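2-dehydropantoate 2-reductase (Enterococcus faecium, PDB 3WFJ) probably catalyses the NADPH-dependent reduction of ketopantoate to pantoic acid in the pathway to pantothenate, and is seen here with NAD bound. Local coordinates at residues T127-G132 against G145-Q150. Sequence-based numbering, arbitrary orientation.
Sequences TMWTAG and GSVELQ. With NAD (nicotinamide-adenine-dinucleotide), chain I.
T127 and V147 face each other as an antiparallel non-hydrogen-bonded pair where strand 122-127 of the Rossmann-type nucleotide-binding domain meets the start of strand 147-151. Beyond this pair segment 127-132 leaves the sheet through an ST turn: T127 OG1 accepts from W129 N at 2.9 Å. T127 OG1 also donates to S146 O, at 2.9 Å; chi1 of -180° puts OG1 opposite the backbone N, where it lies within reach of both W129 N and S146 O. Threonine suits the spot, since its branched side chain fits a strand while its hydroxyl joins the turn to the neighbouring strand. S146 O is gripped twice: M128 N reaches it at 3.0 Å with an N-H...O angle of 166°, and the two donors come from opposite faces of the carbonyl plane. The turn brings the W129 indole alongside segment 145-150, one face laid against backbone. G145 CA sits over the five-membered ring of W129, 3.7 Å from its centroid, in a CH-pi contact; lacking a side chain, the glycine lets the ring come this close. S146 N lies over the same face nearer the rim, whereas V147 CG2 meets the ring at its edge, 4.0 Å from W129 CD1. W129 NE1 is hydrogen-bonded to L172 O, which, with G145 over its face, helps to set the ring's rotation. M128 is less enclosed, its CB passing S146 OG. Past the turn, A131 pairs with the carboxamide of NAD through two hydrogen bonds: A131 N donates to O7N, and A131 O accepts from N7N at 2.9 Å.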
loop_
_atom_site.group_PDB
_atom_site.type_symbol
_atom_site.label_atom_id
_atom_site.label_comp_id
_atom_site.label_asym_id
_atom_site.label_seq_id
_atom_site.Cartn_x
_atom_site.Cartn_y
_atom_site.Cartn_z
ATOM N N THR A 127 -22.370 -15.485 0.834
ATOM C CA THR A 127 -22.061 -16.880 1.226
ATOM C C THR A 127 -20.692 -16.958 1.904
ATOM O O THR A 127 -19.821 -16.114 1.652
ATOM C CB THR A 127 -22.064 -17.818 0.012
ATOM O OG1 THR A 127 -21.775 -19.153 0.424
ATOM C CG2 THR A 127 -21.064 -17.389 -0.996
ATOM N N MET A 128 -20.559 -17.958 2.788
ATOM C CA MET A 128 -19.294 -18.303 3.461
ATOM C C MET A 128 -18.741 -19.550 2.852
ATOM O O MET A 128 -17.831 -20.108 3.409
ATOM C CB MET A 128 -19.495 -18.568 4.971
ATOM C CG MET A 128 -19.626 -17.363 5.869
ATOM S SD MET A 128 -18.345 -16.114 5.737
ATOM C CE MET A 128 -19.429 -14.692 5.699
ATOM N N TRP A 129 -19.300 -20.024 1.743
ATOM C CA TRP A 129 -18.717 -21.161 1.047
ATOM C C TRP A 129 -17.514 -20.666 0.312
ATOM O O TRP A 129 -17.465 -19.533 -0.078
ATOM C CB TRP A 129 -19.690 -21.846 0.046
ATOM C CG TRP A 129 -20.761 -22.642 0.631
ATOM C CD1 TRP A 129 -22.043 -22.264 0.816
ATOM C CD2 TRP A 129 -20.677 -24.004 1.051
ATOM N NE1 TRP A 129 -22.770 -23.283 1.388
ATOM C CE2 TRP A 129 -21.960 -24.377 1.521
ATOM C CE3 TRP A 129 -19.649 -24.940 1.114
ATOM C CZ2 TRP A 129 -22.228 -25.657 2.055
ATOM C CZ3 TRP A 129 -19.919 -26.189 1.672
ATOM C CH2 TRP A 129 -21.187 -26.545 2.120
ATOM N N THR A 130 -16.545 -21.563 0.137
ATOM C CA THR A 130 -15.316 -21.315 -0.607
ATOM C C THR A 130 -15.199 -22.246 -1.810
ATOM O O THR A 130 -15.922 -23.202 -1.920
ATOM C CB THR A 130 -14.057 -21.527 0.286
ATOM O OG1 THR A 130 -14.113 -22.805 0.904
ATOM C CG2 THR A 130 -13.996 -20.538 1.357
ATOM N N ALA A 131 -14.301 -21.937 -2.738
ATOM C CA ALA A 131 -14.124 -22.766 -3.965
ATOM C C ALA A 131 -12.956 -22.234 -4.784
ATOM O O ALA A 131 -12.763 -21.012 -4.876
ATOM C CB ALA A 131 -15.387 -22.784 -4.848
ATOM N N GLY A 132 -12.144 -23.146 -5.298
ATOM C CA GLY A 132 -11.020 -22.801 -6.127
ATOM C C GLY A 132 -11.148 -23.424 -7.515
ATOM O O GLY A 132 -11.453 -24.620 -7.668
ATOM N N GLY A 145 -19.550 -24.295 4.946
ATOM C CA GLY A 145 -20.101 -23.063 4.437
ATOM C C GLY A 145 -21.520 -22.786 4.880
ATOM O O GLY A 145 -22.124 -23.566 5.627
ATOM N N SER A 146 -22.072 -21.664 4.384
ATOM C CA SER A 146 -23.480 -21.260 4.637
ATOM C C SER A 146 -23.930 -20.161 3.658
ATOM O O SER A 146 -23.076 -19.577 2.945
ATOM C CB SER A 146 -23.591 -20.712 6.055
ATOM O OG SER A 146 -23.181 -19.363 6.103
ATOM N N VAL A 147 -25.223 -19.809 3.670
ATOM C CA VAL A 147 -25.727 -18.724 2.839
ATOM C C VAL A 147 -26.677 -17.829 3.656
ATOM O O VAL A 147 -27.351 -18.321 4.531
ATOM C CB VAL A 147 -26.380 -19.226 1.506
ATOM C CG1 VAL A 147 -26.758 -18.084 0.570
ATOM C CG2 VAL A 147 -25.431 -20.129 0.731
ATOM N N GLU A 148 -26.675 -16.513 3.388
ATOM C CA GLU A 148 -27.659 -15.661 3.859
ATOM C C GLU A 148 -28.206 -14.888 2.692
ATOM O O GLU A 148 -27.480 -14.541 1.773
ATOM C CB GLU A 148 -27.071 -14.656 4.805
ATOM C CG GLU A 148 -26.753 -15.200 6.191
ATOM C CD GLU A 148 -26.314 -14.099 7.111
ATOM O OE1 GLU A 148 -27.189 -13.509 7.825
ATOM O OE2 GLU A 148 -25.133 -13.703 7.010
ATOM N N LEU A 149 -29.504 -14.606 2.723
ATOM C CA LEU A 149 -30.146 -13.978 1.608
ATOM C C LEU A 149 -31.404 -13.287 2.127
ATOM O O LEU A 149 -32.042 -13.799 3.062
ATOM C CB LEU A 149 -30.479 -15.027 0.501
ATOM C CG LEU A 149 -31.615 -16.067 0.678
ATOM C CD1 LEU A 149 -32.970 -15.486 0.335
ATOM C CD2 LEU A 149 -31.429 -17.304 -0.201
ATOM N N GLN A 150 -31.828 -12.246 1.421
ATOM C CA GLN A 150 -33.102 -11.628 1.638
ATOM C C GLN A 150 -33.653 -11.107 0.298
ATOM O O GLN A 150 -32.978 -11.095 -0.739
ATOM C CB GLN A 150 -32.922 -10.514 2.660
ATOM C CG GLN A 150 -33.999 -9.419 2.754
ATOM C CD GLN A 150 -33.907 -8.605 4.041
ATOM O OE1 GLN A 150 -32.894 -7.945 4.337
ATOM N NE2 GLN A 150 -34.971 -8.659 4.835
HETATM P PA NAD I . -13.933 -17.055 -10.440
HETATM O O1A NAD I . -13.066 -15.955 -11.095
HETATM O O2A NAD I . -13.218 -18.303 -9.849
HETATM O O5B NAD I . -14.982 -17.492 -11.568
HETATM C C5B NAD I . -15.868 -16.415 -12.001
HETATM C C4B NAD I . -15.763 -16.127 -13.489
HETATM O O4B NAD I . -14.418 -15.742 -13.874
HETATM C C3B NAD I . -16.134 -17.339 -14.326
HETATM O O3B NAD I . -16.661 -16.879 -15.573
HETATM C C2B NAD I . -14.816 -17.866 -14.702
HETATM O O2B NAD I . -15.108 -18.632 -15.864
HETATM C C1B NAD I . -14.047 -16.548 -14.948
HETATM N N9A NAD I . -12.640 -16.879 -15.026
HETATM C C8A NAD I . -11.962 -17.496 -14.068
HETATM N N7A NAD I . -10.717 -17.821 -14.488
HETATM C C5A NAD I . -10.616 -17.402 -15.771
HETATM C C6A NAD I . -9.567 -17.416 -16.809
HETATM N N6A NAD I . -8.394 -17.924 -16.500
HETATM N N1A NAD I . -9.780 -16.907 -18.016
HETATM C C2A NAD I . -10.982 -16.353 -18.236
HETATM N N3A NAD I . -12.008 -16.335 -17.354
HETATM C C4A NAD I . -11.891 -16.817 -16.114
HETATM O O3 NAD I . -14.753 -16.020 -9.364
HETATM P PN NAD I . -15.347 -16.647 -8.031
HETATM O O1N NAD I . -14.604 -17.558 -7.117
HETATM O O2N NAD I . -16.128 -17.678 -8.845
HETATM O O5D NAD I . -16.307 -15.549 -7.253
HETATM C C5D NAD I . -17.640 -15.237 -7.628
HETATM C C4D NAD I . -18.020 -14.150 -6.745
HETATM O O4D NAD I . -18.267 -14.861 -5.563
HETATM C C3D NAD I . -16.855 -13.163 -6.443
HETATM O O3D NAD I . -17.363 -11.831 -6.350
HETATM C C2D NAD I . -16.315 -13.563 -5.092
HETATM O O2D NAD I . -16.067 -12.476 -4.305
HETATM C C1D NAD I . -17.478 -14.336 -4.470
HETATM N N1N NAD I . -16.891 -15.395 -3.631
HETATM C C2N NAD I . -15.895 -16.203 -4.084
HETATM C C3N NAD I . -15.403 -17.096 -3.197
HETATM C C7N NAD I . -14.368 -18.165 -3.548
HETATM O O7N NAD I . -13.987 -19.018 -2.710
HETATM N N7N NAD I . -13.946 -18.375 -4.798
HETATM C C4N NAD I . -15.939 -17.141 -1.883
HETATM C C5N NAD I . -16.916 -16.271 -1.455
HETATM C C6N NAD I . -17.425 -15.425 -2.402
#